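Local coordinates for protein membrane-bound lytic murein transglycosylase (Agrobacterium tumefaciens, PDB 2PNW) that probably cleaves the glycosidic bonds of peptidoglycan strands as a lytic murein transglycosylase of the MltA type, contributing to remodelling of the bacterial cell wall, at residues F145-A148 against I153-F156; R160-G165 against R256-F261. One frame throughout, in Å; residues are numbered along the deposited sequence.

Interaction 1: F145-A148 against I153-F156; sequences FGKA and ISYF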
loop_
_atom_site.group_PDB
_atom_site.type_symbol
_atom_site.label_atom_id
_atom_site.label_comp_id
_atom_site.label_asym_id
_atom_site.label_seq_id
_atom_site.Cartn_x
_atom_site.Cartn_y
_atom_site.Cartn_z
ATOM N N PHE A 145 -10.954 2.792 -14.683
ATOM C CA PHE A 145 -11.636 1.569 -15.112
ATOM C C PHE A 145 -13.080 1.842 -15.474
ATOM O O PHE A 145 -13.703 2.780 -14.956
ATOM C CB PHE A 145 -11.613 0.482 -14.027
ATOM C CG PHE A 145 -10.236 0.092 -13.588
ATOM C CD1 PHE A 145 -9.556 -0.934 -14.234
ATOM C CD2 PHE A 145 -9.617 0.768 -12.545
ATOM C CE1 PHE A 145 -8.258 -1.307 -13.814
ATOM C CE2 PHE A 145 -8.319 0.420 -12.130
ATOM C CZ PHE A 145 -7.654 -0.630 -12.769
ATOM N N GLY A 146 -13.611 1.041 -16.377
ATOM C CA GLY A 146 -15.016 1.157 -16.758
ATOM C C GLY A 146 -15.550 -0.188 -17.185
ATOM O O GLY A 146 -14.809 -1.173 -17.240
ATOM N N LYS A 147 -16.839 -0.240 -17.481
ATOM C CA LYS A 147 -17.498 -1.466 -17.904
ATOM C C LYS A 147 -17.683 -1.455 -19.429
ATOM O O LYS A 147 -18.298 -0.532 -19.976
ATOM C CB LYS A 147 -18.853 -1.589 -17.200
ATOM C CG LYS A 147 -19.715 -2.730 -17.666
ATOM C CD LYS A 147 -20.987 -2.782 -16.840
ATOM C CE LYS A 147 -22.134 -3.414 -17.613
ATOM N NZ LYS A 147 -22.119 -4.878 -17.471
ATOM N N ALA A 148 -17.120 -2.455 -20.115
ATOM C CA ALA A 148 -17.291 -2.570 -21.563
ATOM C C ALA A 148 -18.603 -3.290 -21.825
ATOM O O ALA A 148 -18.822 -4.381 -21.318
ATOM C CB ALA A 148 -16.106 -3.362 -22.202
ATOM N N ILE A 153 -18.844 2.134 -23.375
ATOM C CA ILE A 153 -18.316 1.986 -22.019
ATOM C C ILE A 153 -19.221 2.724 -21.052
ATOM O O ILE A 153 -19.688 3.822 -21.379
ATOM C CB ILE A 153 -16.888 2.502 -21.925
ATOM C CG1 ILE A 153 -15.937 1.477 -22.602
ATOM C CG2 ILE A 153 -16.460 2.773 -20.473
ATOM C CD1 ILE A 153 -14.510 1.824 -22.475
ATOM N N SER A 154 -19.460 2.116 -19.892
ATOM C CA SER A 154 -20.247 2.757 -18.838
ATOM C C SER A 154 -19.519 2.613 -17.487
ATOM O O SER A 154 -18.444 2.000 -17.414
ATOM C CB SER A 154 -21.662 2.182 -18.841
ATOM O OG SER A 154 -21.666 0.806 -18.517
ATOM N N TYR A 155 -20.058 3.192 -16.420
ATOM C CA TYR A 155 -19.439 3.008 -15.103
ATOM C C TYR A 155 -19.657 1.570 -14.600
ATOM O O TYR A 155 -20.761 1.014 -14.757
ATOM C CB TYR A 155 -20.020 4.033 -14.098
ATOM C CG TYR A 155 -19.556 5.438 -14.404
ATOM C CD1 TYR A 155 -18.236 5.823 -14.166
ATOM C CD2 TYR A 155 -20.433 6.364 -14.992
ATOM C CE1 TYR A 155 -17.793 7.113 -14.475
ATOM C CE2 TYR A 155 -20.005 7.649 -15.319
ATOM C CZ TYR A 155 -18.688 8.003 -15.057
ATOM O OH TYR A 155 -18.271 9.256 -15.341
ATOM N N PHE A 156 -18.632 0.993 -13.965
ATOM C CA PHE A 156 -18.766 -0.344 -13.409
ATOM C C PHE A 156 -19.614 -0.230 -12.131
ATOM O O PHE A 156 -19.551 0.803 -11.450
ATOM C CB PHE A 156 -17.388 -0.962 -13.125
ATOM C CG PHE A 156 -17.446 -2.443 -12.950
ATOM C CD1 PHE A 156 -17.419 -3.296 -14.057
ATOM C CD2 PHE A 156 -17.627 -2.994 -11.667
ATOM C CE1 PHE A 156 -17.512 -4.697 -13.877
ATOM C CE2 PHE A 156 -17.733 -4.370 -11.492
ATOM C CZ PHE A 156 -17.669 -5.212 -12.592
HETATM O O HOH W 1 -16.053 2.299 -13.458
#

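Interaction 2: R160-G165 against R256-F261; sequences RAIDEG and RSYIFF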
loop_
_atom_site.group_PDB
_atom_site.type_symbol
_atom_site.label_atom_id
_atom_site.label_comp_id
_atom_site.label_asym_id
_atom_site.label_seq_id
_atom_site.Cartn_x
_atom_site.Cartn_y
_atom_site.Cartn_z
ATOM N N ARG A 160 -21.768 -1.762 -3.305
ATOM C CA ARG A 160 -23.114 -2.246 -2.920
ATOM C C ARG A 160 -23.691 -3.201 -3.963
ATOM O O ARG A 160 -24.206 -4.291 -3.620
ATOM C CB ARG A 160 -24.085 -1.075 -2.710
ATOM C CG ARG A 160 -25.515 -1.554 -2.414
ATOM C CD ARG A 160 -26.397 -0.377 -2.008
ATOM N NE ARG A 160 -27.760 -0.857 -1.748
ATOM C CZ ARG A 160 -28.678 -0.182 -1.053
ATOM N NH1 ARG A 160 -28.392 1.016 -0.542
ATOM N NH2 ARG A 160 -29.894 -0.706 -0.883
ATOM N N ALA A 161 -23.635 -2.794 -5.235
ATOM C CA ALA A 161 -24.233 -3.594 -6.306
ATOM C C ALA A 161 -23.538 -4.967 -6.404
ATOM O O ALA A 161 -24.169 -5.996 -6.653
ATOM C CB ALA A 161 -24.159 -2.855 -7.623
ATOM N N ILE A 162 -22.234 -4.968 -6.181
ATOM C CA ILE A 162 -21.457 -6.230 -6.222
ATOM C C ILE A 162 -21.817 -7.120 -5.015
ATOM O O ILE A 162 -22.145 -8.313 -5.182
ATOM C CB ILE A 162 -19.955 -5.954 -6.346
ATOM C CG1 ILE A 162 -19.693 -5.156 -7.658
ATOM C CG2 ILE A 162 -19.147 -7.281 -6.301
ATOM C CD1 ILE A 162 -18.346 -4.376 -7.593
ATOM N N ASP A 163 -21.835 -6.529 -3.823
ATOM C CA ASP A 163 -22.262 -7.238 -2.608
ATOM C C ASP A 163 -23.691 -7.785 -2.723
ATOM O O ASP A 163 -23.995 -8.827 -2.134
ATOM C CB ASP A 163 -22.180 -6.349 -1.359
ATOM C CG ASP A 163 -20.759 -6.143 -0.869
ATOM O OD1 ASP A 163 -19.821 -6.802 -1.392
ATOM O OD2 ASP A 163 -20.564 -5.360 0.099
ATOM N N GLU A 164 -24.551 -7.098 -3.473
ATOM C CA GLU A 164 -25.955 -7.526 -3.665
ATOM C C GLU A 164 -26.110 -8.570 -4.781
ATOM O O GLU A 164 -27.224 -9.067 -5.042
ATOM C CB GLU A 164 -26.862 -6.319 -3.941
ATOM C CG GLU A 164 -27.043 -5.378 -2.753
ATOM C CD GLU A 164 -27.874 -4.135 -3.125
ATOM O OE1 GLU A 164 -27.895 -3.710 -4.316
ATOM O OE2 GLU A 164 -28.468 -3.565 -2.205
ATOM N N GLY A 165 -25.000 -8.904 -5.452
ATOM C CA GLY A 165 -24.969 -10.092 -6.325
ATOM C C GLY A 165 -24.814 -9.925 -7.835
ATOM O O GLY A 165 -25.045 -10.882 -8.587
ATOM N N ARG A 256 -17.565 3.179 -2.088
ATOM C CA ARG A 256 -18.082 2.638 -3.345
ATOM C C ARG A 256 -17.015 1.855 -4.125
ATOM O O ARG A 256 -17.363 1.028 -4.972
ATOM C CB ARG A 256 -18.574 3.788 -4.234
ATOM C CG ARG A 256 -19.847 4.412 -3.682
ATOM C CD ARG A 256 -20.323 5.502 -4.652
ATOM N NE ARG A 256 -20.943 4.953 -5.836
ATOM C CZ ARG A 256 -20.900 5.511 -7.059
ATOM N NH1 ARG A 256 -20.189 6.601 -7.310
ATOM N NH2 ARG A 256 -21.548 4.909 -8.038
ATOM N N SER A 257 -15.749 2.147 -3.858
ATOM C CA SER A 257 -14.639 1.411 -4.491
ATOM C C SER A 257 -14.732 -0.064 -4.129
ATOM O O SER A 257 -15.125 -0.403 -3.009
ATOM C CB SER A 257 -13.299 1.944 -3.974
ATOM O OG SER A 257 -12.241 1.072 -4.378
ATOM N N TYR A 258 -14.364 -0.947 -5.069
ATOM C CA TYR A 258 -14.359 -2.393 -4.798
ATOM C C TYR A 258 -13.120 -2.954 -5.475
ATOM O O TYR A 258 -12.851 -2.627 -6.643
ATOM C CB TYR A 258 -15.607 -3.045 -5.404
ATOM C CG TYR A 258 -15.851 -4.500 -4.990
ATOM C CD1 TYR A 258 -16.688 -4.804 -3.916
ATOM C CD2 TYR A 258 -15.247 -5.560 -5.672
ATOM C CE1 TYR A 258 -16.917 -6.158 -3.514
ATOM C CE2 TYR A 258 -15.470 -6.902 -5.288
ATOM C CZ TYR A 258 -16.326 -7.185 -4.222
ATOM O OH TYR A 258 -16.564 -8.501 -3.844
ATOM N N ILE A 259 -12.383 -3.771 -4.730
ATOM C CA ILE A 259 -11.094 -4.312 -5.179
ATOM C C ILE A 259 -11.264 -5.710 -5.767
ATOM O O ILE A 259 -11.944 -6.572 -5.183
ATOM C CB ILE A 259 -10.040 -4.349 -4.024
ATOM C CG1 ILE A 259 -9.856 -2.959 -3.396
ATOM C CG2 ILE A 259 -8.664 -4.967 -4.543
ATOM C CD1 ILE A 259 -9.619 -1.800 -4.438
ATOM N N PHE A 260 -10.684 -5.920 -6.953
ATOM C CA PHE A 260 -10.608 -7.278 -7.541
ATOM C C PHE A 260 -9.173 -7.772 -7.431
ATOM O O PHE A 260 -8.241 -6.979 -7.451
ATOM C CB PHE A 260 -11.058 -7.270 -9.012
ATOM C CG PHE A 260 -12.480 -6.838 -9.181
ATOM C CD1 PHE A 260 -13.510 -7.734 -8.908
ATOM C CD2 PHE A 260 -12.793 -5.533 -9.541
ATOM C CE1 PHE A 260 -14.841 -7.346 -9.046
ATOM C CE2 PHE A 260 -14.138 -5.142 -9.687
ATOM C CZ PHE A 260 -15.149 -6.060 -9.415
ATOM N N PHE A 261 -9.023 -9.083 -7.240
ATOM C CA PHE A 261 -7.747 -9.676 -6.846
ATOM C C PHE A 261 -7.295 -10.690 -7.887
ATOM O O PHE A 261 -8.091 -11.170 -8.713
ATOM C CB PHE A 261 -7.891 -10.383 -5.459
ATOM C CG PHE A 261 -8.160 -9.435 -4.320
ATOM C CD1 PHE A 261 -7.120 -8.878 -3.603
ATOM C CD2 PHE A 261 -9.476 -9.100 -3.977
ATOM C CE1 PHE A 261 -7.359 -7.972 -2.524
ATOM C CE2 PHE A 261 -9.726 -8.204 -2.930
ATOM C CZ PHE A 261 -8.675 -7.640 -2.204
HETATM O O HOH W 2 -18.935 -8.920 -2.913
#

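Interaction 1: F145-A148 against I153-F156
Lys147 and Ser154 face each other as an antiparallel hydrogen-bonded pair, and their two backbone bonds form the tight part of this contact. Lys147 N gives its hydrogen to Ser154 O at 2.8 Å, while Ser154 N returns a bond to Lys147 O at 2.9 Å. Lys147 O also receives a CA-H...O contact from Ile153 CA at 3.2 Å, a common supplement in antiparallel sheets. Glycine suits position 146 because the bare CA of Gly146 lets Ser154 O come within 3.6 Å and leaves room for the Ile153 CG2 methyl. Strands 145-149 and 152-154 make a beta hairpin, two strands of a small three-stranded antiparallel sheet within the MltA-specific insert, in which 152-154 is outermost and 145-149 pairs on its other side with 127-129. Beyond Ser154 the ladder of direct bonds ends, and water 1 links the two chains, donating to Phe145 O and accepting from Phe156 N at 2.9 Å. The outer side is looser. With CG anti to the backbone N (chi1 173°), Lys147 runs its aliphatic stem past Ser154 OG, which is itself hydrogen-bonded to Asp149. Its CB meets the buried Phe156 ring obliquely, 3.9 Å from CD1. Lysine suits this partly exposed place, since the apolar start of its stem packs near Phe156 while the charged end leads away from 153-156.

Interaction 2: R160-G165 against R256-F261
Ile162 lays its two branches along the Tyr258 ring, one near each end. CG2 sits over one face, 3.5 Å from CZ and 22° off the normal through the ring centroid, a CH-pi contact displaced toward the hydroxyl end. CD1 covers the root of the same side chain, 3.6 Å from Tyr258 CG, and reaches on to Phe260, whose CZ it meets obliquely at 4.0 Å. A chi1 of -170° swings the Tyr258 ring away from its own amide nitrogen and toward the helix. The two arms of the isoleucine let one buried side chain touch both aromatics, and Tyr258 CD2 itself lies over one face of Phe260. The elements joined are the short helix 159-163, and strand 259-263 with the residue that leads into it, all in the MltA-specific insert; the helix ends in a Schellman motif, where Gly165 adopts the positive phi that glycine tolerates easily. On the more exposed side, Asp163 OD1 approaches the Tyr258 ring edge near its plane, 3.7 Å from CE1, with carboxylate and ring planes 74° apart. Water 2 links the two polar ends: it donates to Asp163 OD1 and lies 2.6 Å from Tyr258 OH. The other carboxylate oxygen, OD2, accepts from Trp253 NE1, so both oxygens of this exposed aspartate have partners.

Both interactions belong to the MltA-specific insert and lie on the same side of the chain's centre, their own centres about 14 Å apart. Interaction 1 comes first along the chain and closes before interaction 2 opens: strand 152-154 is followed, after a short connector that carries Phe156, by helix 159-163, whereas strand 259-263 returns some ninety residues later. They meet through Phe156, whose CE2 lies 3.7 Å from Phe260 CZ and 3.9 Å from Ile162 CD1. This aromatic ring therefore carries apolar packing from the hairpin of the small three-stranded sheet to helix 159-163 and strand 259-263, joining a hairpin contact local in sequence to one that spans about ninety residues.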